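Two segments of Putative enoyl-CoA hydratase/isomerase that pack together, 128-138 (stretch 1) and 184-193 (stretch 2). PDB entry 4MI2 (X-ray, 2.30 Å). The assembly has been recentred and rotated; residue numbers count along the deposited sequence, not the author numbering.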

# COMPACT_ATOMS: atom_id res chain seq x y z
N ILE B 128 11.68 -3.30 -12.31
CA ILE B 128 12.46 -4.30 -11.57
C ILE B 128 13.77 -3.65 -11.18
O ILE B 128 14.44 -3.04 -12.01
CB ILE B 128 12.75 -5.56 -12.43
CG1 ILE B 128 11.48 -6.14 -13.06
CG2 ILE B 128 13.47 -6.64 -11.61
CD1 ILE B 128 10.51 -6.77 -12.08
N ARG B 129 14.14 -3.81 -9.92
CA ARG B 129 15.29 -3.12 -9.32
C ARG B 129 16.22 -4.16 -8.73
O ARG B 129 15.84 -4.91 -7.84
CB ARG B 129 14.82 -2.16 -8.21
CG ARG B 129 14.40 -0.78 -8.70
CD ARG B 129 13.65 0.01 -7.63
NE ARG B 129 12.36 -0.63 -7.35
CZ ARG B 129 11.27 -0.48 -8.09
NH1 ARG B 129 11.25 0.32 -9.14
NH2 ARG B 129 10.18 -1.15 -7.76
N ILE B 130 17.45 -4.21 -9.25
CA ILE B 130 18.48 -5.11 -8.74
C ILE B 130 19.58 -4.29 -8.06
O ILE B 130 20.18 -3.42 -8.69
CB ILE B 130 19.13 -5.92 -9.88
CG1 ILE B 130 18.07 -6.57 -10.80
CG2 ILE B 130 20.09 -6.95 -9.31
CD1 ILE B 130 17.24 -7.65 -10.14
N ALA B 131 19.84 -4.57 -6.79
CA ALA B 131 20.81 -3.79 -6.04
C ALA B 131 22.04 -4.61 -5.69
O ALA B 131 21.95 -5.80 -5.40
CB ALA B 131 20.17 -3.25 -4.76
N GLY B 132 23.20 -3.94 -5.72
CA GLY B 132 24.44 -4.52 -5.25
C GLY B 132 24.45 -4.47 -3.73
O GLY B 132 23.75 -3.65 -3.13
N GLN B 133 25.26 -5.33 -3.11
CA GLN B 133 25.27 -5.47 -1.66
C GLN B 133 25.60 -4.16 -0.93
O GLN B 133 25.16 -3.97 0.19
CB GLN B 133 26.23 -6.59 -1.21
N ARG B 134 26.36 -3.27 -1.58
CA ARG B 134 26.73 -1.99 -0.95
C ARG B 134 25.92 -0.78 -1.46
O ARG B 134 26.33 0.36 -1.27
CB ARG B 134 28.23 -1.74 -1.10
CG ARG B 134 29.07 -2.65 -0.20
CD ARG B 134 30.53 -2.25 -0.20
NE ARG B 134 31.20 -2.66 -1.43
CZ ARG B 134 31.69 -3.89 -1.66
NH1 ARG B 134 32.27 -4.15 -2.83
NH2 ARG B 134 31.59 -4.85 -0.75
N ALA B 135 24.76 -1.03 -2.07
CA ALA B 135 23.89 0.08 -2.51
C ALA B 135 23.30 0.81 -1.29
O ALA B 135 22.98 0.18 -0.28
CB ALA B 135 22.78 -0.43 -3.42
N LYS B 136 23.16 2.13 -1.40
CA LYS B 136 22.58 2.98 -0.34
C LYS B 136 21.52 3.91 -0.91
O LYS B 136 21.70 4.49 -1.99
CB LYS B 136 23.68 3.82 0.34
N PHE B 137 20.43 4.07 -0.17
CA PHE B 137 19.26 4.79 -0.66
C PHE B 137 18.85 5.87 0.32
O PHE B 137 18.72 5.61 1.52
CB PHE B 137 18.11 3.81 -0.88
CG PHE B 137 18.48 2.63 -1.75
CD1 PHE B 137 18.23 2.65 -3.11
CD2 PHE B 137 19.08 1.52 -1.19
CE1 PHE B 137 18.58 1.57 -3.91
CE2 PHE B 137 19.44 0.44 -1.99
CZ PHE B 137 19.19 0.47 -3.35
N GLY B 138 18.65 7.08 -0.19
CA GLY B 138 18.20 8.21 0.62
C GLY B 138 17.50 9.25 -0.24
O GLY B 138 17.81 9.42 -1.41
N GLY B 184 10.96 -3.85 0.47
CA GLY B 184 10.41 -3.96 -0.88
C GLY B 184 10.80 -2.82 -1.81
O GLY B 184 10.16 -2.62 -2.84
N LEU B 185 11.84 -2.08 -1.45
CA LEU B 185 12.37 -1.01 -2.28
C LEU B 185 13.10 -1.58 -3.50
O LEU B 185 13.16 -0.93 -4.54
CB LEU B 185 13.32 -0.12 -1.49
CG LEU B 185 13.78 1.16 -2.20
CD1 LEU B 185 12.62 2.15 -2.31
CD2 LEU B 185 14.95 1.81 -1.49
N VAL B 186 13.68 -2.77 -3.36
CA VAL B 186 14.32 -3.46 -4.47
C VAL B 186 13.87 -4.92 -4.48
O VAL B 186 13.46 -5.45 -3.44
CB VAL B 186 15.87 -3.38 -4.40
CG1 VAL B 186 16.32 -1.92 -4.46
CG2 VAL B 186 16.42 -4.07 -3.16
N HIS B 187 13.96 -5.57 -5.63
CA HIS B 187 13.52 -6.96 -5.76
C HIS B 187 14.58 -7.96 -5.34
O HIS B 187 14.26 -9.05 -4.90
CB HIS B 187 13.08 -7.25 -7.18
CG HIS B 187 11.89 -6.45 -7.61
ND1 HIS B 187 11.97 -5.13 -7.97
CD2 HIS B 187 10.58 -6.79 -7.70
CE1 HIS B 187 10.76 -4.68 -8.27
NE2 HIS B 187 9.91 -5.67 -8.12
N GLU B 188 15.85 -7.59 -5.49
CA GLU B 188 16.96 -8.52 -5.34
C GLU B 188 18.22 -7.77 -4.92
O GLU B 188 18.47 -6.66 -5.39
CB GLU B 188 17.20 -9.25 -6.67
CG GLU B 188 18.20 -10.41 -6.62
CD GLU B 188 17.56 -11.76 -6.34
OE1 GLU B 188 16.45 -11.79 -5.74
OE2 GLU B 188 18.16 -12.79 -6.71
N VAL B 189 18.99 -8.39 -4.04
CA VAL B 189 20.31 -7.90 -3.68
C VAL B 189 21.32 -8.94 -4.14
O VAL B 189 21.19 -10.10 -3.81
CB VAL B 189 20.46 -7.71 -2.15
CG1 VAL B 189 21.89 -7.29 -1.80
CG2 VAL B 189 19.46 -6.69 -1.62
N VAL B 190 22.32 -8.50 -4.91
CA VAL B 190 23.39 -9.38 -5.35
C VAL B 190 24.74 -8.82 -4.90
O VAL B 190 24.82 -7.74 -4.30
CB VAL B 190 23.36 -9.61 -6.88
CG1 VAL B 190 22.08 -10.33 -7.28
CG2 VAL B 190 23.49 -8.30 -7.65
N ASP B 191 25.81 -9.57 -5.16
CA ASP B 191 27.17 -9.11 -4.90
C ASP B 191 27.41 -7.78 -5.63
O ASP B 191 26.96 -7.60 -6.76
CB ASP B 191 28.16 -10.18 -5.37
CG ASP B 191 29.59 -9.88 -4.96
OD1 ASP B 191 30.01 -10.33 -3.87
OD2 ASP B 191 30.28 -9.19 -5.74
N GLU B 192 28.09 -6.84 -4.97
CA GLU B 192 28.39 -5.53 -5.58
C GLU B 192 29.27 -5.81 -6.80
O GLU B 192 30.16 -6.66 -6.76
CB GLU B 192 29.08 -4.58 -4.57
CG GLU B 192 29.09 -3.08 -4.95
CD GLU B 192 27.75 -2.36 -4.75
OE1 GLU B 192 26.86 -2.86 -4.06
OE2 GLU B 192 27.58 -1.25 -5.28
N GLY B 193 28.99 -5.14 -7.91
CA GLY B 193 29.68 -5.47 -9.16
C GLY B 193 29.08 -6.63 -9.96
O GLY B 193 29.62 -7.00 -11.00

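The apolar centre of this contact gathers around Phe-137 and Val-186. Leu-185 lays its CD2 over one face of the Phe-137 ring, 4.0 Å from the ring centroid and 3.6 Å from Phe-137 CG, a CH-pi contact that suits a branched aliphatic side chain against a flat aromatic one. The CA-to-CB bond of Leu-185 points sideways, but its t, p rotamer brings the end of the chain nearer to the ring. Val-186 fills the space beside it: its CG1 lies 3.9 Å from Phe-137 CZ and 4.1 Å from Ala-131 CB. The methyl of Ala-131 packs against Val-186 CG1 and the Phe-137 ring. On the other face of the sheet, Ile-130 CG2 meets Val-190 CG2 at 4.0 Å; beta-branched residues such as these favour extended backbone and offer broad apolar surfaces.

Between these faces runs the backbone pairing. Strands 128-132 and 188-190 are parallel, their axes inclined by 31°, and Ala-131 bonds in both directions, through its N and its O. Ala-131 N donates to Glu-188 O (2.9 Å, nearly linear at 175°), while Ala-131 O accepts from Val-190 N at 2.8 Å. The same carbonyl oxygen, Ala-131 O, also receives a CA-H...O contact from Val-189 CA at 3.2 Å. Glu-188 contributes mainly backbone here, and the end of its side chain leads away, as befits a charged residue at an exposed position.

Toward the start of the first strand, His-187 takes over the pairing with both backbone and ring. His-187 N donates to Arg-129 O at 3.0 Å, and His-187 ND1 accepts from Arg-129 N at 3.2 Å, so an imidazole nitrogen stands in for a backbone acceptor. Ile-128 CD1 covers one face of the ring, 4.3 Å from the centroid of His-187. The long arginine side chain reaches back along the second stretch, where Arg-129 NE makes a weak hydrogen bond to Leu-185 O at 2.9 Å, with that oxygen near the guanidinium plane.

At the opposite end, a type I turn from Gly-132 to Ala-135 closes with Ala-135 N donating to Gly-132 O (3.0 Å). Glu-192 reaches into this turn, and its OE1 accepts from Arg-134 N at 2.6 Å. Glycine is well suited to position 132: an ideal CB there would lie 2.3 Å from Glu-192 OE1, a clash. The aliphatic part of Glu-192 also serves, its CB lying over one face of the Arg-134 guanidinium at the exposed margin.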